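Local atomic coordinates of protein disulfide-isomerase A4 (Rattus norvegicus, PDB entry 3EC3), a protein that catalyses the rearrangement of disulfide bonds in proteins of the endoplasmic reticulum, and is represented here by a fragment holding its two noncatalytic thioredoxin-like domains. Residues F84-E89 with K158-A163; L78-K83 with A114-G119; Q43-A48 with F57-S62; V27-V32 with E53-H58; K184-S189 with G204-M209. The protein carries 1 engineered substitution. One frame throughout, in Å; residues are numbered along the deposited sequence.

Contact 1: residues F84-E89 with K158-A163; sequences FQSKYE and KVLEVA
Y88 and E161 meet where a loop of the first thioredoxin-like domain rests on helix 149-163 of the second. The phenol OH of Y88 donates to OE2 of E161 over 2.7 Å, reaching that oxygen on its syn side, 22° out of the carboxylate plane. E161 gets there through a bend at chi2 (-66°), which turns CD off the line of its chain. OE2 also lies in the plane of the Y88 ring, beside the edge, at 3.3 Å from CE1. K87 approaches obliquely, and its NZ makes a long salt bridge of 3.8 Å to the same OE2.

S86 can be followed atom by atom. Its CB packs against both methyls of L160, 3.7 Å from CD2 and 3.8 Å from CD1. Its OG, between the backbone N and the carbonyl carbon, accepts from Y88 N at 3.1 Å as an ST turn, and donates to E89 OE1 at 2.6 Å, so its rotation is fixed. OE2 of E89 accepts a hydrogen bond from the backbone N of L117, and the Y88 ring has a cation-pi partner in K164. An alanine in place of E161 would probably leave the Y88 hydroxyl without this acceptor and K87 without its distant counter-charge. E161 OE2 thus takes a short hydrogen bond from a neutral hydroxyl, while the nearby lysine charge would probably favour the ionised carboxylate.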
# COMPACT_ATOMS: atom_id res chain seq x y z
N PHE A 84 -3.40 -1.12 7.60
CA PHE A 84 -2.12 -1.25 6.86
C PHE A 84 -0.89 -0.70 7.53
O PHE A 84 0.23 -0.77 6.95
CB PHE A 84 -2.20 -0.74 5.43
CG PHE A 84 -3.28 -1.39 4.66
CD1 PHE A 84 -4.14 -0.61 3.89
CD2 PHE A 84 -3.48 -2.79 4.75
CE1 PHE A 84 -5.18 -1.23 3.19
CE2 PHE A 84 -4.51 -3.38 4.05
CZ PHE A 84 -5.35 -2.59 3.28
N GLN A 85 -1.04 -0.21 8.77
CA GLN A 85 0.13 0.35 9.49
C GLN A 85 0.97 -0.80 10.03
O GLN A 85 0.48 -1.93 10.11
CB GLN A 85 -0.39 1.18 10.69
CG GLN A 85 -1.04 2.45 10.18
CD GLN A 85 -1.79 3.22 11.24
OE1 GLN A 85 -1.87 2.81 12.40
NE2 GLN A 85 -2.40 4.34 10.82
N SER A 86 2.22 -0.53 10.46
CA SER A 86 3.03 -1.60 11.06
C SER A 86 4.08 -0.99 11.94
O SER A 86 4.36 0.23 11.85
CB SER A 86 3.74 -2.50 10.02
OG SER A 86 4.90 -1.83 9.49
N LYS A 87 4.68 -1.82 12.78
CA LYS A 87 5.79 -1.35 13.65
C LYS A 87 7.00 -0.84 12.87
O LYS A 87 7.88 -0.16 13.45
CB LYS A 87 6.29 -2.50 14.54
CG LYS A 87 5.22 -3.30 15.14
CD LYS A 87 5.80 -4.50 15.92
CE LYS A 87 6.46 -5.56 15.04
NZ LYS A 87 6.51 -6.86 15.80
N TYR A 88 7.10 -1.20 11.60
CA TYR A 88 8.28 -0.81 10.80
C TYR A 88 8.15 0.44 9.94
O TYR A 88 9.12 0.85 9.27
CB TYR A 88 8.69 -1.98 9.92
CG TYR A 88 8.91 -3.20 10.75
CD1 TYR A 88 8.14 -4.32 10.58
CD2 TYR A 88 9.88 -3.20 11.78
CE1 TYR A 88 8.35 -5.46 11.37
CE2 TYR A 88 10.07 -4.31 12.56
CZ TYR A 88 9.31 -5.42 12.36
OH TYR A 88 9.54 -6.53 13.14
N GLU A 89 6.99 1.07 9.98
CA GLU A 89 6.69 2.19 9.10
C GLU A 89 6.22 3.38 9.91
O GLU A 89 5.44 3.21 10.84
CB GLU A 89 5.58 1.78 8.08
CG GLU A 89 5.95 0.59 7.21
CD GLU A 89 4.70 -0.04 6.59
OE1 GLU A 89 4.14 -1.01 7.17
OE2 GLU A 89 4.24 0.51 5.56
N LYS A 158 3.15 -12.02 9.69
CA LYS A 158 4.24 -12.93 9.25
C LYS A 158 4.85 -12.43 7.96
O LYS A 158 6.08 -12.55 7.74
CB LYS A 158 3.66 -14.32 9.01
CG LYS A 158 3.22 -15.01 10.32
CD LYS A 158 2.78 -16.45 9.99
CE LYS A 158 2.73 -17.39 11.18
NZ LYS A 158 2.82 -16.73 12.49
N VAL A 159 3.99 -11.87 7.11
CA VAL A 159 4.45 -11.29 5.84
C VAL A 159 5.30 -10.03 6.07
O VAL A 159 6.37 -9.86 5.46
CB VAL A 159 3.27 -10.99 4.88
CG1 VAL A 159 3.83 -10.57 3.46
CG2 VAL A 159 2.38 -12.23 4.78
N LEU A 160 4.86 -9.17 6.99
CA LEU A 160 5.59 -7.94 7.30
C LEU A 160 7.01 -8.20 7.81
O LEU A 160 7.99 -7.47 7.47
CB LEU A 160 4.82 -7.20 8.39
CG LEU A 160 3.62 -6.33 7.95
CD1 LEU A 160 2.73 -6.03 9.16
CD2 LEU A 160 4.16 -5.02 7.34
N GLU A 161 7.14 -9.24 8.60
CA GLU A 161 8.47 -9.71 9.04
C GLU A 161 9.48 -9.99 7.91
O GLU A 161 10.67 -9.75 8.08
CB GLU A 161 8.35 -10.89 10.00
CG GLU A 161 7.63 -10.50 11.29
CD GLU A 161 8.43 -9.50 12.13
OE1 GLU A 161 9.65 -9.69 12.32
OE2 GLU A 161 7.85 -8.52 12.62
N VAL A 162 9.01 -10.49 6.76
CA VAL A 162 9.88 -10.73 5.63
C VAL A 162 9.99 -9.47 4.78
O VAL A 162 11.09 -9.06 4.36
CB VAL A 162 9.37 -11.95 4.79
CG1 VAL A 162 10.32 -12.27 3.63
CG2 VAL A 162 9.26 -13.22 5.69
N ALA A 163 8.84 -8.85 4.50
CA ALA A 163 8.81 -7.64 3.69
C ALA A 163 9.83 -6.61 4.11
O ALA A 163 10.46 -5.97 3.25
CB ALA A 163 7.34 -7.04 3.69

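Contact 2: residues L78-K83 with A114-G119; sequences LMQPEK and ALPLVG
Q80 reaches across to A114 and P116 at the junction between two thioredoxin-like domains: Q80 follows strand 75-79 of the first sheet, while A114-G119 leads from helix 103-113 into strand 118-121 of the second. The tight part is the end of one glutamine. Q80 folds at chi2 (-69°), swinging CD round toward P116, and NE2 donates to A114 O over 3.1 Å with an N-H...O angle of 158°. The acceptor lies in the plane of the Q80 amide, yet the donor stands above the carbonyl plane of A114, at a C=O...N angle of only 106°. Beside this bond the amide rests against CD of P116, the two side chains crossing at about a right angle, with that carbon 3.7 Å from NE2 and 3.8 Å from OE1 of Q80.

Away from the amide the contact thins. L78 merely brings CD2 to 4.1 Å from A114 N, and the CB of L115 is turned away, its side chain resting on Y130 and T170 of the second domain. A114 places its own methyl against V27 and Y55. The main chain of Q80 is held as well, its O accepting from the side-chain NE2 of Q85.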
# COMPACT_ATOMS: atom_id res chain seq x y z
N LEU A 78 1.19 11.80 3.75
CA LEU A 78 0.61 10.55 3.28
C LEU A 78 0.55 9.61 4.47
O LEU A 78 1.59 9.42 5.17
CB LEU A 78 1.46 9.92 2.19
CG LEU A 78 1.07 10.24 0.74
CD1 LEU A 78 1.61 11.56 0.43
CD2 LEU A 78 1.68 9.16 -0.22
N MSE A 79 -0.63 9.04 4.68
CA MSE A 79 -0.83 8.14 5.78
C MSE A 79 -1.56 6.91 5.28
O MSE A 79 -2.28 6.97 4.27
CB MSE A 79 -1.66 8.84 6.85
CG MSE A 79 -0.95 10.01 7.46
SE MSE A 79 -2.14 10.93 8.71
CE MSE A 79 -3.19 11.91 7.39
N GLN A 80 -1.37 5.78 5.95
CA GLN A 80 -2.12 4.58 5.58
C GLN A 80 -3.25 4.37 6.58
O GLN A 80 -3.10 4.73 7.74
CB GLN A 80 -1.19 3.35 5.60
CG GLN A 80 -0.11 3.40 4.55
CD GLN A 80 -0.63 3.26 3.12
OE1 GLN A 80 -1.74 2.78 2.87
NE2 GLN A 80 0.18 3.68 2.18
N PRO A 81 -4.33 3.70 6.17
CA PRO A 81 -5.37 3.30 7.11
C PRO A 81 -4.74 2.39 8.22
O PRO A 81 -3.74 1.75 7.94
CB PRO A 81 -6.30 2.45 6.27
CG PRO A 81 -5.98 2.71 4.84
CD PRO A 81 -4.58 3.24 4.79
N GLU A 82 -5.34 2.36 9.40
CA GLU A 82 -4.84 1.59 10.53
C GLU A 82 -4.58 0.13 10.12
O GLU A 82 -3.60 -0.48 10.57
CB GLU A 82 -5.87 1.54 11.69
CG GLU A 82 -6.08 2.83 12.50
CD GLU A 82 -6.62 2.56 13.99
OE1 GLU A 82 -7.03 1.43 14.35
OE2 GLU A 82 -6.59 3.52 14.82
N LYS A 83 -5.49 -0.45 9.33
CA LYS A 83 -5.32 -1.89 8.95
C LYS A 83 -4.01 -2.16 8.16
O LYS A 83 -3.57 -3.32 8.07
CB LYS A 83 -6.57 -2.36 8.17
CG LYS A 83 -6.78 -1.59 6.84
CD LYS A 83 -7.90 -2.21 5.93
CE LYS A 83 -9.32 -2.17 6.59
NZ LYS A 83 -9.72 -0.71 6.82
N ALA A 114 2.93 5.61 -1.80
CA ALA A 114 1.53 5.25 -1.71
C ALA A 114 1.27 3.81 -1.28
O ALA A 114 0.14 3.51 -0.91
CB ALA A 114 0.82 5.53 -3.02
N LEU A 115 2.26 2.91 -1.36
CA LEU A 115 1.97 1.55 -0.98
C LEU A 115 2.48 1.29 0.43
O LEU A 115 3.60 1.67 0.73
CB LEU A 115 2.63 0.51 -1.93
CG LEU A 115 2.01 0.15 -3.28
CD1 LEU A 115 2.89 -0.94 -3.86
CD2 LEU A 115 0.58 -0.31 -3.14
N PRO A 116 1.71 0.56 1.23
CA PRO A 116 2.30 0.13 2.50
C PRO A 116 3.31 -1.00 2.30
O PRO A 116 3.37 -1.62 1.22
CB PRO A 116 1.12 -0.39 3.28
CG PRO A 116 0.08 -0.76 2.37
CD PRO A 116 0.32 0.11 1.09
N LEU A 117 4.11 -1.26 3.33
CA LEU A 117 5.01 -2.40 3.31
C LEU A 117 4.27 -3.68 2.98
O LEU A 117 4.74 -4.47 2.16
CB LEU A 117 5.59 -2.59 4.72
CG LEU A 117 7.05 -2.91 4.90
CD1 LEU A 117 7.36 -3.54 6.24
CD2 LEU A 117 7.82 -3.50 3.67
N VAL A 118 3.11 -3.91 3.59
CA VAL A 118 2.25 -5.05 3.17
C VAL A 118 0.79 -4.62 3.08
O VAL A 118 0.08 -4.53 4.10
CB VAL A 118 2.37 -6.30 4.08
CG1 VAL A 118 1.46 -7.45 3.52
CG2 VAL A 118 3.78 -6.81 4.12
N GLY A 119 0.38 -4.31 1.85
CA GLY A 119 -0.98 -3.89 1.55
C GLY A 119 -1.82 -5.05 1.09
O GLY A 119 -1.38 -6.20 1.13

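Contact 3: residues Q43-A48 with F57-S62; sequences QYQDAA and FHHTFS
F57, Y44 and A48 bury more of their surface than any other residues where helix 39-51 lies on strand 57-60. The methyl of A48 sits over one face of the F57 ring, 3.7 Å from its centroid and 18° off the normal, a CH-pi contact displaced a little toward the rim near CG. Y44 comes to the same ring from another direction: its OH lies in the ring plane at the edge, 3.5 Å from CD2. The two aromatic rings meet obliquely, with their planes at 69°. F57 is therefore held on a face by the alanine and at an edge by the phenol.

CG of Y44 is anti to the backbone N (chi1 175°), and the tip of the ring reaches the strand, where its OH donates to H58 O over 2.6 Å. This bond gives a buried hydroxyl an acceptor on the main chain. CE1 of Y44 also passes 4.1 Å from CB of H59, whose ND1 is hydrogen-bonded to OG of S8.

Helix and strand run nearly antiparallel, and the axes of the two short segments approach to 9.8 Å, as expected of the helix in a beta-alpha-beta unit; here it is the one connecting strand 28-32 to strand 57-60 in the first thioredoxin-like domain.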
# COMPACT_ATOMS: atom_id res chain seq x y z
N GLN A 43 0.51 24.18 -6.28
CA GLN A 43 1.41 23.16 -6.79
C GLN A 43 0.86 21.74 -6.49
O GLN A 43 0.92 20.80 -7.32
CB GLN A 43 2.79 23.33 -6.15
CG GLN A 43 3.61 24.48 -6.71
CD GLN A 43 3.76 24.43 -8.23
OE1 GLN A 43 3.02 25.08 -8.97
NE2 GLN A 43 4.72 23.67 -8.70
N TYR A 44 0.31 21.59 -5.30
CA TYR A 44 -0.33 20.31 -4.89
C TYR A 44 -1.51 19.97 -5.81
O TYR A 44 -1.60 18.84 -6.31
CB TYR A 44 -0.77 20.43 -3.42
CG TYR A 44 -1.57 19.22 -2.92
CD1 TYR A 44 -2.91 19.34 -2.58
CD2 TYR A 44 -0.96 17.98 -2.77
CE1 TYR A 44 -3.64 18.23 -2.11
CE2 TYR A 44 -1.66 16.88 -2.32
CZ TYR A 44 -3.02 17.01 -2.01
OH TYR A 44 -3.70 15.90 -1.51
N GLN A 45 -2.38 20.96 -6.09
CA GLN A 45 -3.55 20.73 -6.96
C GLN A 45 -3.11 20.35 -8.38
O GLN A 45 -3.79 19.59 -9.04
CB GLN A 45 -4.54 21.94 -6.99
CG GLN A 45 -5.54 22.07 -5.76
CD GLN A 45 -6.75 21.06 -5.75
OE1 GLN A 45 -6.68 19.99 -6.37
NE2 GLN A 45 -7.85 21.40 -5.02
N ASP A 46 -2.01 20.94 -8.86
CA ASP A 46 -1.40 20.60 -10.18
C ASP A 46 -0.96 19.13 -10.23
O ASP A 46 -1.33 18.39 -11.15
CB ASP A 46 -0.23 21.53 -10.43
CG ASP A 46 0.30 21.49 -11.86
OD1 ASP A 46 0.25 20.43 -12.52
OD2 ASP A 46 0.81 22.54 -12.30
N ALA A 47 -0.19 18.71 -9.23
CA ALA A 47 0.18 17.31 -9.04
C ALA A 47 -1.02 16.35 -8.94
O ALA A 47 -1.01 15.25 -9.53
CB ALA A 47 1.05 17.16 -7.79
N ALA A 48 -2.01 16.73 -8.15
CA ALA A 48 -3.20 15.93 -7.92
C ALA A 48 -3.99 15.74 -9.23
O ALA A 48 -4.49 14.66 -9.53
CB ALA A 48 -4.06 16.60 -6.89
N PHE A 57 -7.28 12.57 -3.61
CA PHE A 57 -6.52 13.62 -2.92
C PHE A 57 -7.40 14.49 -2.02
O PHE A 57 -8.56 14.84 -2.40
CB PHE A 57 -5.88 14.50 -4.01
CG PHE A 57 -4.79 13.81 -4.77
CD1 PHE A 57 -5.10 13.01 -5.88
CD2 PHE A 57 -3.46 13.94 -4.40
CE1 PHE A 57 -4.09 12.36 -6.59
CE2 PHE A 57 -2.43 13.32 -5.13
CZ PHE A 57 -2.77 12.50 -6.22
N HIS A 58 -6.88 14.88 -0.85
CA HIS A 58 -7.61 15.76 0.04
C HIS A 58 -6.68 16.91 0.43
O HIS A 58 -5.45 16.80 0.22
CB HIS A 58 -8.04 15.02 1.30
CG HIS A 58 -8.86 13.80 1.00
ND1 HIS A 58 -10.23 13.83 0.93
CD2 HIS A 58 -8.48 12.54 0.65
CE1 HIS A 58 -10.68 12.62 0.61
NE2 HIS A 58 -9.64 11.82 0.44
N HIS A 59 -7.28 17.96 0.97
CA HIS A 59 -6.49 19.10 1.48
C HIS A 59 -7.15 19.72 2.65
O HIS A 59 -8.34 19.53 2.87
CB HIS A 59 -6.24 20.16 0.38
CG HIS A 59 -7.48 20.81 -0.12
ND1 HIS A 59 -8.21 20.31 -1.17
CD2 HIS A 59 -8.12 21.94 0.27
CE1 HIS A 59 -9.23 21.12 -1.42
NE2 HIS A 59 -9.19 22.12 -0.56
N THR A 60 -6.38 20.42 3.47
CA THR A 60 -6.98 21.14 4.56
C THR A 60 -6.21 22.43 4.81
O THR A 60 -4.98 22.50 4.57
CB THR A 60 -7.03 20.25 5.85
OG1 THR A 60 -7.76 20.95 6.86
CG2 THR A 60 -5.63 19.95 6.38
N PHE A 61 -6.92 23.44 5.28
CA PHE A 61 -6.27 24.67 5.71
C PHE A 61 -6.42 24.86 7.22
O PHE A 61 -6.14 25.94 7.74
CB PHE A 61 -6.88 25.87 4.98
CG PHE A 61 -7.05 25.67 3.51
CD1 PHE A 61 -8.31 25.76 2.93
CD2 PHE A 61 -5.94 25.37 2.71
CE1 PHE A 61 -8.48 25.58 1.55
CE2 PHE A 61 -6.09 25.19 1.30
CZ PHE A 61 -7.35 25.29 0.73
N SER A 62 -6.86 23.81 7.92
CA SER A 62 -7.20 23.86 9.37
C SER A 62 -5.98 23.74 10.25
O SER A 62 -5.29 22.72 10.19
CB SER A 62 -8.13 22.68 9.69
OG SER A 62 -8.38 22.57 11.08

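Contact 4: residues V27-V32 with E53-H58; sequences VVILGV and EDYKFH
I29 carries CG1 anti to its carbonyl carbon (chi1 -56°) and CG2 anti to its backbone N, and chi2 near 167° extends CD1 toward Y55 and F57. CD1 touches CB of Y55 at 3.7 Å and stands over the face of the F57 ring opposite A48, 4.0 Å above its plane and toward the rim. CG2 lies against the same ring, 3.7 Å from CD2; the I29 and F57 side chains run side by side and point the same way, into the face covered by helix 39-51. V27 adds CG1 beside CD2 of Y55.

The main chains join as parallel strands through H58. Its N donates to I29 O at 2.9 Å, nearly along the C=O axis, and its O accepts from G31 N at 2.9 Å, so one residue bonds to both neighbours of L30. On the other face of the sheet CD1 of L30 meets CB of H58 at 3.9 Å, and F20 lies against the H58 ring.

Toward V27 the two chains diverge and water takes over. One molecule donates to V27 O and to K56 O, the latter at 2.6 Å, and accepts from I29 N; a second links V27 O to K56 N. The main-chain groups named here are thus satisfied directly where the chains are close and through water where they part, while I29 packs the apolar side against Y55 and F57.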
# COMPACT_ATOMS: atom_id res chain seq x y z
N VAL A 27 -4.30 4.61 0.53
CA VAL A 27 -3.45 5.71 1.04
C VAL A 27 -4.31 6.99 1.16
O VAL A 27 -5.13 7.30 0.26
CB VAL A 27 -2.15 5.88 0.19
CG1 VAL A 27 -2.43 6.25 -1.30
CG2 VAL A 27 -1.17 6.92 0.83
N VAL A 28 -4.17 7.66 2.30
CA VAL A 28 -4.76 8.95 2.56
C VAL A 28 -3.71 10.02 2.20
O VAL A 28 -2.65 10.08 2.84
CB VAL A 28 -5.08 9.09 4.05
CG1 VAL A 28 -5.68 10.48 4.35
CG2 VAL A 28 -6.01 7.90 4.52
N ILE A 29 -4.03 10.84 1.19
CA ILE A 29 -3.12 11.84 0.73
C ILE A 29 -3.69 13.20 1.11
O ILE A 29 -4.82 13.55 0.69
CB ILE A 29 -2.93 11.74 -0.80
CG1 ILE A 29 -2.46 10.32 -1.19
CG2 ILE A 29 -1.92 12.75 -1.25
CD1 ILE A 29 -2.57 10.07 -2.74
N LEU A 30 -2.94 13.92 1.93
CA LEU A 30 -3.44 15.15 2.53
C LEU A 30 -2.50 16.32 2.34
O LEU A 30 -1.42 16.35 2.97
CB LEU A 30 -3.65 14.94 4.00
CG LEU A 30 -4.34 16.15 4.66
CD1 LEU A 30 -5.67 16.48 4.06
CD2 LEU A 30 -4.49 15.87 6.17
N GLY A 31 -2.95 17.32 1.60
CA GLY A 31 -2.20 18.60 1.50
C GLY A 31 -2.59 19.51 2.66
O GLY A 31 -3.78 19.81 2.85
N VAL A 32 -1.60 20.00 3.41
CA VAL A 32 -1.92 20.87 4.57
C VAL A 32 -1.32 22.24 4.29
O VAL A 32 -0.09 22.39 4.33
CB VAL A 32 -1.30 20.30 5.87
CG1 VAL A 32 -1.62 21.21 7.11
CG2 VAL A 32 -1.76 18.81 6.13
N GLU A 53 -6.81 10.03 -11.73
CA GLU A 53 -7.43 8.75 -12.11
C GLU A 53 -6.89 7.61 -11.23
O GLU A 53 -7.55 6.57 -11.08
CB GLU A 53 -7.19 8.45 -13.60
CG GLU A 53 -7.85 9.47 -14.53
CD GLU A 53 -7.69 9.11 -15.99
OE1 GLU A 53 -7.92 7.93 -16.34
OE2 GLU A 53 -7.35 10.00 -16.80
N ASP A 54 -5.71 7.82 -10.65
CA ASP A 54 -5.03 6.78 -9.88
C ASP A 54 -5.10 6.89 -8.34
O ASP A 54 -4.91 5.88 -7.65
CB ASP A 54 -3.56 6.65 -10.32
CG ASP A 54 -3.42 6.39 -11.82
OD1 ASP A 54 -4.27 5.66 -12.40
OD2 ASP A 54 -2.46 6.93 -12.41
N TYR A 55 -5.36 8.09 -7.83
CA TYR A 55 -5.44 8.32 -6.37
C TYR A 55 -6.53 9.30 -6.01
O TYR A 55 -6.94 10.12 -6.84
CB TYR A 55 -4.12 8.89 -5.83
CG TYR A 55 -2.91 8.04 -6.13
CD1 TYR A 55 -2.14 8.29 -7.26
CD2 TYR A 55 -2.54 7.00 -5.27
CE1 TYR A 55 -1.04 7.53 -7.55
CE2 TYR A 55 -1.42 6.22 -5.56
CZ TYR A 55 -0.68 6.50 -6.70
OH TYR A 55 0.43 5.76 -7.00
N LYS A 56 -7.00 9.25 -4.76
CA LYS A 56 -7.89 10.29 -4.22
C LYS A 56 -7.02 11.27 -3.43
O LYS A 56 -6.18 10.83 -2.62
CB LYS A 56 -8.90 9.69 -3.23
CG LYS A 56 -9.91 8.66 -3.80
CD LYS A 56 -11.12 9.35 -4.33
CE LYS A 56 -11.12 9.35 -5.84
NZ LYS A 56 -12.41 9.85 -6.41
N PHE A 57 -7.28 12.57 -3.61
CA PHE A 57 -6.52 13.62 -2.92
C PHE A 57 -7.40 14.49 -2.02
O PHE A 57 -8.56 14.84 -2.40
CB PHE A 57 -5.88 14.50 -4.01
CG PHE A 57 -4.79 13.81 -4.77
CD1 PHE A 57 -5.10 13.01 -5.88
CD2 PHE A 57 -3.46 13.94 -4.40
CE1 PHE A 57 -4.09 12.36 -6.59
CE2 PHE A 57 -2.43 13.32 -5.13
CZ PHE A 57 -2.77 12.50 -6.22
N HIS A 58 -6.88 14.88 -0.85
CA HIS A 58 -7.61 15.76 0.04
C HIS A 58 -6.68 16.91 0.43
O HIS A 58 -5.45 16.80 0.22
CB HIS A 58 -8.04 15.02 1.30
CG HIS A 58 -8.86 13.80 1.00
ND1 HIS A 58 -10.23 13.83 0.93
CD2 HIS A 58 -8.48 12.54 0.65
CE1 HIS A 58 -10.68 12.62 0.61
NE2 HIS A 58 -9.64 11.82 0.44
O HOH W 1 -6.29 9.77 -0.23
O HOH W 2 -5.67 7.32 -2.81

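Contact 5: residues K184-S189 with G204-M209; sequences KDLGLS and GKKFAM
The 2.8 Å bond from G187 N to K184 O belongs to the Schellman motif that ends helix 180-185 and sets L186 and L188 beside A208, on the edge strand 206-208 of the second thioredoxin-like sheet. G187 has positive phi (73°), which turns the chain, with L188 pointing at the strand and the end of L186 reaching it. The methyl of A208 is the meeting point: L186 O lies 3.3 Å from its CB, and L188 packs CG against that carbon at 3.9 Å. Beyond A208, the L188 methyl CD2 comes to 3.4 Å from the backbone O of selenomethionine M209. An alanine in place of L188 would probably open a gap beside A208 and uncover the backbone O of M209. L186 and L188 also touch A198 and N196 of the neighbouring strand 196-200, so the turn after the helix packs across two strands. CD2 of L186 reaches farther along the strand to CB of K206, at 3.7 Å, the two side chains crossing at about a right angle.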
# COMPACT_ATOMS: atom_id res chain seq x y z
N LYS A 184 -5.15 -21.41 -8.98
CA LYS A 184 -5.25 -22.65 -9.72
C LYS A 184 -4.09 -22.71 -10.70
O LYS A 184 -3.32 -23.68 -10.73
CB LYS A 184 -6.58 -22.73 -10.47
CG LYS A 184 -6.81 -24.02 -11.22
CD LYS A 184 -8.16 -23.98 -11.95
CE LYS A 184 -9.37 -24.00 -10.95
NZ LYS A 184 -9.69 -22.63 -10.34
N ASP A 185 -3.94 -21.63 -11.47
CA ASP A 185 -2.91 -21.50 -12.50
C ASP A 185 -1.46 -21.55 -11.98
O ASP A 185 -0.54 -21.92 -12.72
CB ASP A 185 -3.15 -20.22 -13.33
CG ASP A 185 -4.46 -20.27 -14.12
OD1 ASP A 185 -5.10 -21.35 -14.18
OD2 ASP A 185 -4.85 -19.23 -14.68
N LEU A 186 -1.29 -21.18 -10.71
CA LEU A 186 -0.01 -21.33 -10.01
C LEU A 186 0.25 -22.76 -9.53
O LEU A 186 1.33 -23.05 -9.01
CB LEU A 186 0.05 -20.35 -8.82
CG LEU A 186 0.09 -18.88 -9.23
CD1 LEU A 186 -0.22 -17.98 -8.04
CD2 LEU A 186 1.44 -18.52 -9.85
N GLY A 187 -0.73 -23.64 -9.70
CA GLY A 187 -0.66 -25.03 -9.23
C GLY A 187 -0.81 -25.17 -7.73
O GLY A 187 -0.31 -26.14 -7.15
N LEU A 188 -1.50 -24.23 -7.09
CA LEU A 188 -1.57 -24.16 -5.63
C LEU A 188 -2.97 -24.47 -5.06
O LEU A 188 -3.17 -24.47 -3.84
CB LEU A 188 -1.09 -22.79 -5.13
CG LEU A 188 0.41 -22.45 -5.20
CD1 LEU A 188 0.65 -21.02 -4.73
CD2 LEU A 188 1.24 -23.43 -4.38
N SER A 189 -3.93 -24.73 -5.94
CA SER A 189 -5.30 -25.00 -5.53
C SER A 189 -5.45 -26.34 -4.79
O SER A 189 -6.32 -26.47 -3.92
CB SER A 189 -6.21 -24.98 -6.76
OG SER A 189 -7.54 -24.74 -6.38
N GLY A 204 7.42 -11.55 -16.58
CA GLY A 204 6.09 -12.11 -16.81
C GLY A 204 5.97 -13.54 -16.34
O GLY A 204 4.94 -14.17 -16.53
N LYS A 205 7.04 -14.05 -15.72
CA LYS A 205 7.05 -15.40 -15.18
C LYS A 205 6.51 -15.38 -13.74
O LYS A 205 6.54 -14.34 -13.08
CB LYS A 205 8.46 -15.97 -15.24
CG LYS A 205 9.10 -15.81 -16.64
CD LYS A 205 10.12 -16.88 -16.98
CE LYS A 205 10.59 -16.71 -18.42
NZ LYS A 205 11.21 -17.93 -19.04
N LYS A 206 6.03 -16.53 -13.28
CA LYS A 206 5.46 -16.68 -11.94
C LYS A 206 6.08 -17.88 -11.25
O LYS A 206 6.40 -18.88 -11.90
CB LYS A 206 3.94 -16.84 -12.04
CG LYS A 206 3.22 -15.58 -12.54
CD LYS A 206 2.05 -15.93 -13.48
CE LYS A 206 1.49 -14.68 -14.20
NZ LYS A 206 0.99 -13.59 -13.27
N PHE A 207 6.28 -17.78 -9.93
CA PHE A 207 6.90 -18.86 -9.17
C PHE A 207 6.02 -19.20 -7.97
O PHE A 207 5.66 -18.31 -7.21
CB PHE A 207 8.31 -18.44 -8.71
CG PHE A 207 9.18 -17.93 -9.83
CD1 PHE A 207 9.15 -16.58 -10.20
CD2 PHE A 207 10.00 -18.81 -10.55
CE1 PHE A 207 9.94 -16.11 -11.25
CE2 PHE A 207 10.81 -18.35 -11.60
CZ PHE A 207 10.78 -17.00 -11.95
N ALA A 208 5.66 -20.47 -7.81
CA ALA A 208 4.78 -20.83 -6.70
C ALA A 208 5.58 -21.45 -5.56
O ALA A 208 6.47 -22.28 -5.82
CB ALA A 208 3.70 -21.80 -7.17
N MSE A 209 5.28 -21.05 -4.33
CA MSE A 209 5.94 -21.62 -3.15
C MSE A 209 5.45 -23.02 -2.85
O MSE A 209 4.25 -23.24 -2.73
CB MSE A 209 5.78 -20.75 -1.89
CG MSE A 209 6.55 -21.29 -0.68
SE MSE A 209 6.33 -20.22 0.91
CE MSE A 209 5.38 -21.37 2.01

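Overall arrangement
From the N terminus, contact 4 opens at strand 28-32 and closes on strand 57-60. Contact 3 starts within that loop, on helix 39-51, and ends on the same stretch; the two share F57 and H58 and complete one beta-alpha-beta unit. Contacts 2 and 1 follow and cross, since 84-89 lies between 78-83 and 114-119 whereas 158-163 lies beyond. They touch each other, and both tie the first thioredoxin-like domain to the second. Contact 2 also meets contact 4, through neighbouring strands 75-79 and 28-32. Contact 5 closes a short loop late in the second domain, its centre about 41 Å from that of contact 3.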